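Glycoside hydrolase (Streptococcus pneumoniae serotype 4, PDB 6ORH) probably removes alpha-linked L-fucose from host carbohydrate antigens, acting as a family 29 glycoside hydrolase. Local coordinates at residues 52-57 with 97-102; 58-63 with 110-115; 321-326 with 414-419. The protein carries 2 engineered substitutions. All coordinates share one frame; numbering follows the deposited sequence.

In the fold
Contacts 1 and 2 are two levels of one junction in the TIM barrel, and contact 3 lies where the barrel meets the C-terminal beta-sandwich. Helix 56-65 serves both of the first two: residues 52-57 lead into it, while 58-63 form its body against helix 105-116. Their centres are 15 Å apart, they touch, and their segments alternate along the chain. Contact 3 follows later in the sequence, its centre 41 Å from that of contact 1 and 27 Å from that of contact 2, and joins segment 321-326 to strand 417-426. The first two thus pack two neighbouring outer helices, with the loops leading into them, against each other, and the third links barrel to sandwich.

Contact 1: 52-57 with 97-102. With EDO (1,2-ethanediol), chain J; EDO (1,2-ethanediol), chain H.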
loop_
_atom_site.group_PDB
_atom_site.type_symbol
_atom_site.label_atom_id
_atom_site.label_comp_id
_atom_site.label_asym_id
_atom_site.label_seq_id
_atom_site.Cartn_x
_atom_site.Cartn_y
_atom_site.Cartn_z
ATOM N N SER A 52 32.498 -22.671 -16.708
ATOM C CA SER A 52 33.595 -23.515 -16.250
ATOM C C SER A 52 33.974 -23.249 -14.793
ATOM O O SER A 52 34.590 -24.111 -14.158
ATOM C CB SER A 52 34.802 -23.382 -17.136
ATOM O OG SER A 52 35.199 -22.021 -17.181
ATOM N N GLN A 53 33.566 -22.101 -14.244
ATOM C CA GLN A 53 33.920 -21.840 -12.856
ATOM C C GLN A 53 32.749 -22.131 -11.913
ATOM O O GLN A 53 32.811 -21.736 -10.737
ATOM C CB GLN A 53 34.338 -20.380 -12.689
ATOM C CG GLN A 53 35.699 -20.085 -13.325
ATOM C CD GLN A 53 35.872 -18.596 -13.491
ATOM O OE1 GLN A 53 36.258 -17.885 -12.563
ATOM N NE2 GLN A 53 35.551 -18.083 -14.664
ATOM N N LEU A 54 31.718 -22.846 -12.394
ATOM C CA LEU A 54 30.504 -22.981 -11.586
ATOM C C LEU A 54 30.783 -23.677 -10.252
ATOM O O LEU A 54 31.436 -24.711 -10.181
ATOM C CB LEU A 54 29.440 -23.726 -12.396
ATOM C CG LEU A 54 28.027 -23.732 -11.786
ATOM C CD1 LEU A 54 27.014 -23.812 -12.913
ATOM C CD2 LEU A 54 27.826 -24.955 -10.859
ATOM N N ASP A 55 30.238 -23.087 -9.183
ATOM C CA ASP A 55 30.440 -23.619 -7.844
ATOM C C ASP A 55 29.096 -23.578 -7.115
ATOM O O ASP A 55 28.751 -22.550 -6.508
ATOM C CB ASP A 55 31.556 -22.853 -7.138
ATOM C CG ASP A 55 31.934 -23.516 -5.828
ATOM O OD1 ASP A 55 31.153 -24.347 -5.348
ATOM O OD2 ASP A 55 33.073 -23.264 -5.328
ATOM N N ALA A 56 28.325 -24.683 -7.255
ATOM C CA ALA A 56 26.998 -24.742 -6.652
ATOM C C ALA A 56 27.064 -24.685 -5.125
ATOM O O ALA A 56 26.107 -24.216 -4.485
ATOM C CB ALA A 56 26.254 -25.993 -7.101
ATOM N N ARG A 57 28.160 -25.191 -4.547
ATOM C CA ARG A 57 28.294 -25.119 -3.097
ATOM C C ARG A 57 28.372 -23.655 -2.643
ATOM O O ARG A 57 27.858 -23.338 -1.567
ATOM C CB ARG A 57 29.479 -25.969 -2.592
ATOM C CG ARG A 57 29.524 -26.083 -1.070
ATOM C CD ARG A 57 30.759 -26.880 -0.637
ATOM N NE ARG A 57 30.766 -27.094 0.816
ATOM C CZ ARG A 57 31.209 -26.235 1.734
ATOM N NH1 ARG A 57 31.708 -25.065 1.379
ATOM N NH2 ARG A 57 31.157 -26.563 3.018
ATOM N N PRO A 97 29.392 -28.705 -23.497
ATOM C CA PRO A 97 30.766 -28.970 -23.065
ATOM C C PRO A 97 30.996 -28.873 -21.565
ATOM O O PRO A 97 32.053 -29.265 -21.068
ATOM C CB PRO A 97 31.608 -27.924 -23.792
ATOM C CG PRO A 97 30.644 -26.826 -24.189
ATOM C CD PRO A 97 29.256 -27.433 -24.216
ATOM N N TRP A 98 30.009 -28.334 -20.840
ATOM C CA TRP A 98 30.171 -28.215 -19.400
ATOM C C TRP A 98 30.456 -29.604 -18.818
ATOM O O TRP A 98 29.748 -30.549 -19.138
ATOM C CB TRP A 98 28.863 -27.624 -18.825
ATOM C CG TRP A 98 28.876 -27.429 -17.338
ATOM C CD1 TRP A 98 29.775 -26.694 -16.630
ATOM C CD2 TRP A 98 27.935 -27.950 -16.377
ATOM N NE1 TRP A 98 29.486 -26.739 -15.292
ATOM C CE2 TRP A 98 28.353 -27.489 -15.108
ATOM C CE3 TRP A 98 26.799 -28.760 -16.463
ATOM C CZ2 TRP A 98 27.688 -27.844 -13.935
ATOM C CZ3 TRP A 98 26.110 -29.079 -15.306
ATOM C CH2 TRP A 98 26.548 -28.618 -14.058
ATOM N N ARG A 99 31.479 -29.729 -17.945
ATOM C CA ARG A 99 31.831 -31.013 -17.326
ATOM C C ARG A 99 32.013 -32.120 -18.375
ATOM O O ARG A 99 31.772 -33.301 -18.099
ATOM C CB ARG A 99 30.804 -31.433 -16.270
ATOM C CG ARG A 99 30.427 -30.327 -15.295
ATOM C CD ARG A 99 31.450 -30.171 -14.190
ATOM N NE ARG A 99 30.894 -29.385 -13.092
ATOM C CZ ARG A 99 31.395 -28.227 -12.670
ATOM N NH1 ARG A 99 32.478 -27.716 -13.233
ATOM N NH2 ARG A 99 30.823 -27.577 -11.662
ATOM N N ARG A 100 32.438 -31.728 -19.580
ATOM C CA ARG A 100 32.633 -32.629 -20.715
ATOM C C ARG A 100 31.407 -33.498 -20.978
ATOM O O ARG A 100 31.533 -34.685 -21.285
ATOM C CB ARG A 100 33.859 -33.527 -20.518
ATOM C CG ARG A 100 35.017 -33.195 -21.445
ATOM C CD ARG A 100 36.316 -33.672 -20.814
ATOM N NE ARG A 100 36.262 -33.475 -19.370
ATOM C CZ ARG A 100 37.333 -33.444 -18.582
ATOM N NH1 ARG A 100 38.533 -33.610 -19.113
ATOM N NH2 ARG A 100 37.203 -33.232 -17.285
ATOM N N GLY A 101 30.218 -32.894 -20.871
ATOM C CA GLY A 101 28.991 -33.587 -21.187
ATOM C C GLY A 101 28.434 -34.435 -20.044
ATOM O O GLY A 101 27.366 -35.008 -20.203
ATOM N N LYS A 102 29.147 -34.490 -18.900
ATOM C CA LYS A 102 28.806 -35.412 -17.829
ATOM C C LYS A 102 28.290 -34.643 -16.616
ATOM O O LYS A 102 28.330 -35.161 -15.495
ATOM C CB LYS A 102 30.009 -36.303 -17.500
ATOM C CG LYS A 102 30.340 -37.222 -18.679
ATOM C CD LYS A 102 31.466 -38.212 -18.505
ATOM C CE LYS A 102 31.478 -39.222 -19.634
ATOM N NZ LYS A 102 30.173 -39.925 -19.743
HETATM C C1 EDO J . 34.173 -26.025 -10.801
HETATM O O1 EDO J . 33.417 -25.569 -11.884
HETATM C C2 EDO J . 35.547 -25.608 -11.049
HETATM O O2 EDO J . 35.861 -25.997 -12.366
HETATM C C1 EDO H . 35.936 -15.283 -10.815
HETATM O O1 EDO H . 35.133 -15.603 -11.967
HETATM C C2 EDO H . 36.558 -13.944 -10.907
HETATM O O2 EDO H . 37.217 -13.693 -12.141
#
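Two beta-alpha loops of the TIM barrel come together where Leu54 meets Trp98 and Arg99, each loop running into the helix that follows it. The apolar part is modest: Leu54 CD1 lies 4.2 Å from Trp98 CZ2, with Leu54 CB near the indole nitrogen. Arg99 supplies the polar part. Its CG sits 3.5 Å above the middle of the Trp98 ring, and a bend about CB-CG (chi2 -81°) turns the rest of the chain, with Trp98 NE1 facing the centre of the guanidinium. Held against the indole in this way, the flat group presents its edge to the other loop. From there NH2 donates to Leu54 O over 3.3 Å, a fairly straight bond (160° at the hydrogen). The carbonyl oxygen lies in the guanidinium plane, whereas the donor stands 42° out of the carbonyl plane. A 1,2-ethanediol, probably from the crystallisation liquor, fills in beside this bond. Arg99 NH1 gives its O1 a 2.7 Å hydrogen bond, and that same O1 is 2.7 Å from Leu54 O. The second hydroxyl, O2, donates to Ser52 O at 2.9 Å, so the diol bridges arginine and backbone. Behind Arg99 the chain curls tightly, with Arg100 N bonded to Pro97 O and Gly101 N to Trp98 O; at the backbone angles of Gly101 a CB would press on the preceding carbonyl O, which calls for glycine. Asp55 is the N-cap of helix 56-65, its OD1 accepting from Glu58 N. Helix 105-116 packs against both loops: Glu108 forms a salt bridge with Arg99 NE and touches Leu54 and Trp98, and Leu105 packs on Leu54.

Contact 2: 58-63 with 110-115; sequences EWVRVL and SQAATE
Helices 56-65 and 105-116 come close enough at Val60 and Ala113 for their CA atoms to be 6.1 Å apart, an approach consistent with the small side chains of Ala112 and Ala113. They are neighbouring outer helices of the TIM barrel, each linking one parallel strand to the next: the first leads from strand 23-27 to 70-74, the second from 70-74 to 119-124. Val60 carries the contact. With CG1 anti to its backbone N (chi1 174°), the two methyls divide their contacts, CG2 on the side chain of Ala112 and CG1 on its carbonyl. CG2 packs on Ala112 CB at 3.6 Å and reaches Ala113 N at 3.9 Å, while CG1 rests 3.7 Å from Ala112 O. No hydrogen bond crosses between these two segments, and all three touching residues are buried. Phe116, further along the second helix, also packs on Val60, and Glu115 forms a salt bridge to Arg57, one turn before Arg61. Trp59 and Leu63 reach strand 23-27, Trp59 also touching Leu105 and Val109 of the partner helix, and Val62 meets helix 306-322, so helix 56-65 is enclosed on several sides. Within it, Arg61 grips Glu58 side-on, NE to OE2 and NH2 to OE1, with both oxygens close to the guanidinium plane; its NH1 goes to Glu65 in a second salt bridge. In the partner helix, Ser110 O takes two donors from Thr114, which arrive from opposite faces of the carbonyl plane: the backbone N at 2.8 Å, and OG1 at 2.9 Å.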
loop_
_atom_site.group_PDB
_atom_site.type_symbol
_atom_site.label_atom_id
_atom_site.label_comp_id
_atom_site.label_asym_id
_atom_site.label_seq_id
_atom_site.Cartn_x
_atom_site.Cartn_y
_atom_site.Cartn_z
ATOM N N GLU A 58 29.012 -22.782 -3.433
ATOM C CA GLU A 58 29.069 -21.366 -3.082
ATOM C C GLU A 58 27.679 -20.740 -3.162
ATOM O O GLU A 58 27.373 -19.864 -2.368
ATOM C CB GLU A 58 30.037 -20.581 -3.974
ATOM C CG GLU A 58 31.473 -20.827 -3.533
ATOM C CD GLU A 58 31.694 -20.323 -2.120
ATOM O OE1 GLU A 58 31.774 -19.082 -1.960
ATOM O OE2 GLU A 58 31.770 -21.160 -1.179
ATOM N N TRP A 59 26.843 -21.192 -4.119
ATOM C CA TRP A 59 25.489 -20.653 -4.172
ATOM C C TRP A 59 24.793 -21.001 -2.862
ATOM O O TRP A 59 24.204 -20.139 -2.205
ATOM C CB TRP A 59 24.677 -21.252 -5.325
ATOM C CG TRP A 59 25.241 -21.106 -6.708
ATOM C CD1 TRP A 59 26.330 -20.382 -7.124
ATOM C CD2 TRP A 59 24.696 -21.744 -7.874
ATOM N NE1 TRP A 59 26.487 -20.543 -8.483
ATOM C CE2 TRP A 59 25.496 -21.373 -8.965
ATOM C CE3 TRP A 59 23.590 -22.598 -8.102
ATOM C CZ2 TRP A 59 25.234 -21.829 -10.259
ATOM C CZ3 TRP A 59 23.325 -23.031 -9.385
ATOM C CH2 TRP A 59 24.153 -22.672 -10.454
ATOM N N VAL A 60 24.854 -22.294 -2.490
ATOM C CA VAL A 60 24.154 -22.729 -1.293
ATOM C C VAL A 60 24.748 -22.089 -0.034
ATOM O O VAL A 60 23.985 -21.649 0.836
ATOM C CB VAL A 60 24.136 -24.266 -1.197
ATOM C CG1 VAL A 60 23.532 -24.727 0.136
ATOM C CG2 VAL A 60 23.409 -24.880 -2.392
ATOM N N ARG A 61 26.093 -22.040 0.073
ATOM C CA ARG A 61 26.719 -21.505 1.286
ATOM C C ARG A 61 26.268 -20.057 1.521
ATOM O O ARG A 61 25.865 -19.700 2.631
ATOM C CB ARG A 61 28.250 -21.581 1.194
ATOM C CG ARG A 61 28.928 -21.035 2.453
ATOM C CD ARG A 61 30.452 -21.053 2.315
ATOM N NE ARG A 61 30.961 -20.096 1.337
ATOM C CZ ARG A 61 31.138 -18.783 1.563
ATOM N NH1 ARG A 61 30.870 -18.265 2.761
ATOM N NH2 ARG A 61 31.585 -18.011 0.590
ATOM N N VAL A 62 26.321 -19.230 0.483
ATOM C CA VAL A 62 25.981 -17.821 0.622
ATOM C C VAL A 62 24.500 -17.698 0.973
ATOM O O VAL A 62 24.134 -16.945 1.874
ATOM C CB VAL A 62 26.364 -16.996 -0.616
ATOM C CG1 VAL A 62 25.679 -15.632 -0.613
ATOM C CG2 VAL A 62 27.884 -16.795 -0.642
ATOM N N LEU A 63 23.653 -18.472 0.290
ATOM C CA LEU A 63 22.230 -18.399 0.641
ATOM C C LEU A 63 21.968 -18.835 2.088
ATOM O O LEU A 63 21.157 -18.222 2.777
ATOM C CB LEU A 63 21.418 -19.229 -0.362
ATOM C CG LEU A 63 21.431 -18.703 -1.793
ATOM C CD1 LEU A 63 20.758 -19.704 -2.737
ATOM C CD2 LEU A 63 20.777 -17.323 -1.867
ATOM N N SER A 110 21.983 -30.223 -5.303
ATOM C CA SER A 110 21.397 -31.108 -4.308
ATOM C C SER A 110 22.454 -31.565 -3.305
ATOM O O SER A 110 22.148 -31.637 -2.121
ATOM C CB SER A 110 20.738 -32.305 -4.971
ATOM O OG SER A 110 19.583 -31.891 -5.706
ATOM N N GLN A 111 23.674 -31.837 -3.786
ATOM C CA GLN A 111 24.733 -32.276 -2.872
ATOM C C GLN A 111 25.018 -31.182 -1.848
ATOM O O GLN A 111 25.109 -31.473 -0.639
ATOM C CB GLN A 111 26.014 -32.567 -3.648
ATOM C CG GLN A 111 25.913 -33.868 -4.416
ATOM C CD GLN A 111 27.041 -34.043 -5.399
ATOM O OE1 GLN A 111 27.662 -33.078 -5.852
ATOM N NE2 GLN A 111 27.305 -35.294 -5.743
ATOM N N ALA A 112 25.183 -29.946 -2.356
ATOM C CA ALA A 112 25.428 -28.795 -1.484
ATOM C C ALA A 112 24.242 -28.523 -0.550
ATOM O O ALA A 112 24.405 -28.289 0.647
ATOM C CB ALA A 112 25.805 -27.592 -2.318
ATOM N N ALA A 113 23.010 -28.522 -1.091
ATOM C CA ALA A 113 21.854 -28.331 -0.237
ATOM C C ALA A 113 21.795 -29.373 0.869
ATOM O O ALA A 113 21.412 -29.044 1.982
ATOM C CB ALA A 113 20.582 -28.403 -1.066
ATOM N N THR A 114 22.106 -30.636 0.546
ATOM C CA THR A 114 22.065 -31.659 1.582
ATOM C C THR A 114 23.080 -31.336 2.695
ATOM O O THR A 114 22.761 -31.396 3.897
ATOM C CB THR A 114 22.269 -33.030 0.945
ATOM O OG1 THR A 114 21.177 -33.242 0.030
ATOM C CG2 THR A 114 22.307 -34.140 1.970
ATOM N N GLU A 115 24.279 -30.934 2.275
ATOM C CA GLU A 115 25.332 -30.602 3.235
ATOM C C GLU A 115 24.893 -29.478 4.176
ATOM O O GLU A 115 25.125 -29.538 5.401
ATOM C CB GLU A 115 26.603 -30.218 2.484
ATOM C CG GLU A 115 27.742 -29.874 3.441
ATOM C CD GLU A 115 29.006 -29.326 2.812
ATOM O OE1 GLU A 115 29.108 -29.258 1.576
ATOM O OE2 GLU A 115 29.909 -28.977 3.604
#

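Contact 3: 321-326 with 414-419; sequences ELYKED and GYKRLL
Tyr323 reaches across to Lys416 and Leu418 with the far end of its ring. From CB, chi1 of -68° sets CG anti to the carbonyl carbon and beside the backbone N, from where the ring runs toward segment 414-419. One ring face is met by Leu322 CD2, 3.8 Å above the plane and offset toward the rim, and Tyr448 makes an edge-to-face stack with the same ring. Further out, CE1 lies 4.0 Å from Lys416 NZ and CZ 3.6 Å from it, the ammonium approaching obliquely. This is the seam between the TIM barrel and the F5/8 type C beta-sandwich: Tyr323 comes from segment 321-326, and Lys416 leads into strand 417-426. At the tip, Tyr323 OH accepts a 3.0 Å hydrogen bond from Lys416 NZ, whose fully extended chain comes from the opposite direction. The hydroxyl also forms a hydrogen bond with Tyr282 OH, from helix 275-284 of the barrel, and Lys416 NZ makes a salt bridge with Glu22, just ahead of strand 23-27. Leu418 CD1 closes on the same hydroxyl oxygen at 3.6 Å.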
loop_
_atom_site.group_PDB
_atom_site.type_symbol
_atom_site.label_atom_id
_atom_site.label_comp_id
_atom_site.label_asym_id
_atom_site.label_seq_id
_atom_site.Cartn_x
_atom_site.Cartn_y
_atom_site.Cartn_z
ATOM N N GLU A 321 19.536 -7.128 12.852
ATOM C CA GLU A 321 19.505 -5.947 13.712
ATOM C C GLU A 321 18.064 -5.577 14.075
ATOM O O GLU A 321 17.783 -5.245 15.231
ATOM C CB GLU A 321 20.261 -4.783 13.081
ATOM C CG GLU A 321 21.758 -5.040 12.949
ATOM C CD GLU A 321 22.542 -5.227 14.242
ATOM O OE1 GLU A 321 22.049 -4.826 15.321
ATOM O OE2 GLU A 321 23.660 -5.774 14.163
ATOM N N LEU A 322 17.145 -5.641 13.097
ATOM C CA LEU A 322 15.745 -5.300 13.355
ATOM C C LEU A 322 15.217 -6.095 14.543
ATOM O O LEU A 322 14.515 -5.567 15.415
ATOM C CB LEU A 322 14.924 -5.645 12.097
ATOM C CG LEU A 322 13.405 -5.494 12.254
ATOM C CD1 LEU A 322 13.038 -4.012 12.348
ATOM C CD2 LEU A 322 12.718 -6.113 11.045
ATOM N N TYR A 323 15.480 -7.409 14.530
ATOM C CA TYR A 323 14.859 -8.322 15.466
ATOM C C TYR A 323 15.704 -8.520 16.724
ATOM O O TYR A 323 15.336 -9.307 17.583
ATOM C CB TYR A 323 14.673 -9.686 14.797
ATOM C CG TYR A 323 13.664 -9.704 13.680
ATOM C CD1 TYR A 323 12.343 -9.349 13.894
ATOM C CD2 TYR A 323 14.052 -10.099 12.411
ATOM C CE1 TYR A 323 11.423 -9.394 12.855
ATOM C CE2 TYR A 323 13.146 -10.165 11.373
ATOM C CZ TYR A 323 11.827 -9.804 11.595
ATOM O OH TYR A 323 10.971 -9.876 10.531
ATOM N N LYS A 324 16.810 -7.775 16.854
ATOM C CA LYS A 324 17.763 -7.954 17.945
ATOM C C LYS A 324 17.058 -7.848 19.303
ATOM O O LYS A 324 17.290 -8.651 20.205
ATOM C CB LYS A 324 18.895 -6.945 17.744
ATOM C CG LYS A 324 20.025 -6.964 18.768
ATOM C CD LYS A 324 21.197 -6.107 18.305
ATOM C CE LYS A 324 22.559 -6.616 18.746
ATOM N NZ LYS A 324 23.645 -6.120 17.859
ATOM N N GLU A 325 16.159 -6.868 19.445
ATOM C CA GLU A 325 15.446 -6.723 20.703
ATOM C C GLU A 325 13.957 -6.484 20.476
ATOM O O GLU A 325 13.564 -5.492 19.864
ATOM C CB GLU A 325 16.015 -5.572 21.535
ATOM C CG GLU A 325 15.477 -5.622 22.952
ATOM C CD GLU A 325 15.792 -4.443 23.859
ATOM O OE1 GLU A 325 16.560 -3.545 23.442
ATOM O OE2 GLU A 325 15.232 -4.420 24.979
ATOM N N ASP A 326 13.172 -7.397 21.035
ATOM C CA ASP A 326 11.734 -7.229 21.168
ATOM C C ASP A 326 11.462 -6.385 22.414
ATOM O O ASP A 326 11.512 -6.904 23.541
ATOM C CB ASP A 326 11.046 -8.594 21.288
ATOM C CG ASP A 326 9.534 -8.503 21.405
ATOM O OD1 ASP A 326 9.022 -7.372 21.401
ATOM O OD2 ASP A 326 8.892 -9.568 21.520
ATOM N N GLY A 414 -2.680 -12.502 9.760
ATOM C CA GLY A 414 -2.130 -13.705 9.151
ATOM C C GLY A 414 -1.051 -14.352 10.031
ATOM O O GLY A 414 -1.042 -14.174 11.259
ATOM N N TYR A 415 -0.112 -15.063 9.393
ATOM C CA TYR A 415 0.934 -15.743 10.133
ATOM C C TYR A 415 1.777 -14.732 10.920
ATOM O O TYR A 415 2.211 -14.980 12.055
ATOM C CB TYR A 415 1.856 -16.484 9.161
ATOM C CG TYR A 415 2.808 -17.397 9.886
ATOM C CD1 TYR A 415 2.403 -18.671 10.251
ATOM C CD2 TYR A 415 4.082 -16.954 10.205
ATOM C CE1 TYR A 415 3.260 -19.504 10.959
ATOM C CE2 TYR A 415 4.951 -17.771 10.915
ATOM C CZ TYR A 415 4.518 -19.037 11.294
ATOM O OH TYR A 415 5.347 -19.916 11.937
ATOM N N LYS A 416 2.052 -13.603 10.267
ATOM C CA LYS A 416 2.895 -12.578 10.852
ATOM C C LYS A 416 2.664 -11.286 10.090
ATOM O O LYS A 416 2.741 -11.259 8.865
ATOM C CB LYS A 416 4.361 -12.990 10.684
ATOM C CG LYS A 416 5.394 -11.912 11.000
ATOM C CD LYS A 416 6.796 -12.541 11.002
ATOM C CE LYS A 416 7.919 -11.527 11.072
ATOM N NZ LYS A 416 9.236 -12.220 11.141
ATOM N N ARG A 417 2.409 -10.198 10.835
ATOM C CA ARG A 417 2.212 -8.891 10.233
ATOM C C ARG A 417 3.181 -7.930 10.918
ATOM O O ARG A 417 3.187 -7.838 12.152
ATOM C CB ARG A 417 0.767 -8.413 10.494
ATOM C CG ARG A 417 0.420 -7.029 9.959
ATOM C CD ARG A 417 0.411 -7.024 8.430
ATOM N NE ARG A 417 0.374 -5.689 7.836
ATOM C CZ ARG A 417 -0.705 -5.104 7.342
ATOM N NH1 ARG A 417 -1.922 -5.643 7.473
ATOM N NH2 ARG A 417 -0.562 -3.923 6.753
ATOM N N LEU A 418 4.000 -7.271 10.109
ATOM C CA LEU A 418 4.820 -6.163 10.587
ATOM C C LEU A 418 4.095 -4.906 10.147
ATOM O O LEU A 418 3.552 -4.830 9.034
ATOM C CB LEU A 418 6.229 -6.245 9.990
ATOM C CG LEU A 418 6.988 -7.513 10.357
ATOM C CD1 LEU A 418 8.308 -7.599 9.570
ATOM C CD2 LEU A 418 7.260 -7.568 11.858
ATOM N N LEU A 419 3.923 -3.987 11.086
ATOM C CA LEU A 419 3.383 -2.705 10.687
ATOM C C LEU A 419 4.290 -1.566 11.170
ATOM O O LEU A 419 4.534 -1.458 12.366
ATOM C CB LEU A 419 1.988 -2.602 11.307
ATOM C CG LEU A 419 1.251 -1.308 10.986
ATOM C CD1 LEU A 419 0.840 -1.279 9.506
ATOM C CD2 LEU A 419 0.017 -1.230 11.881
#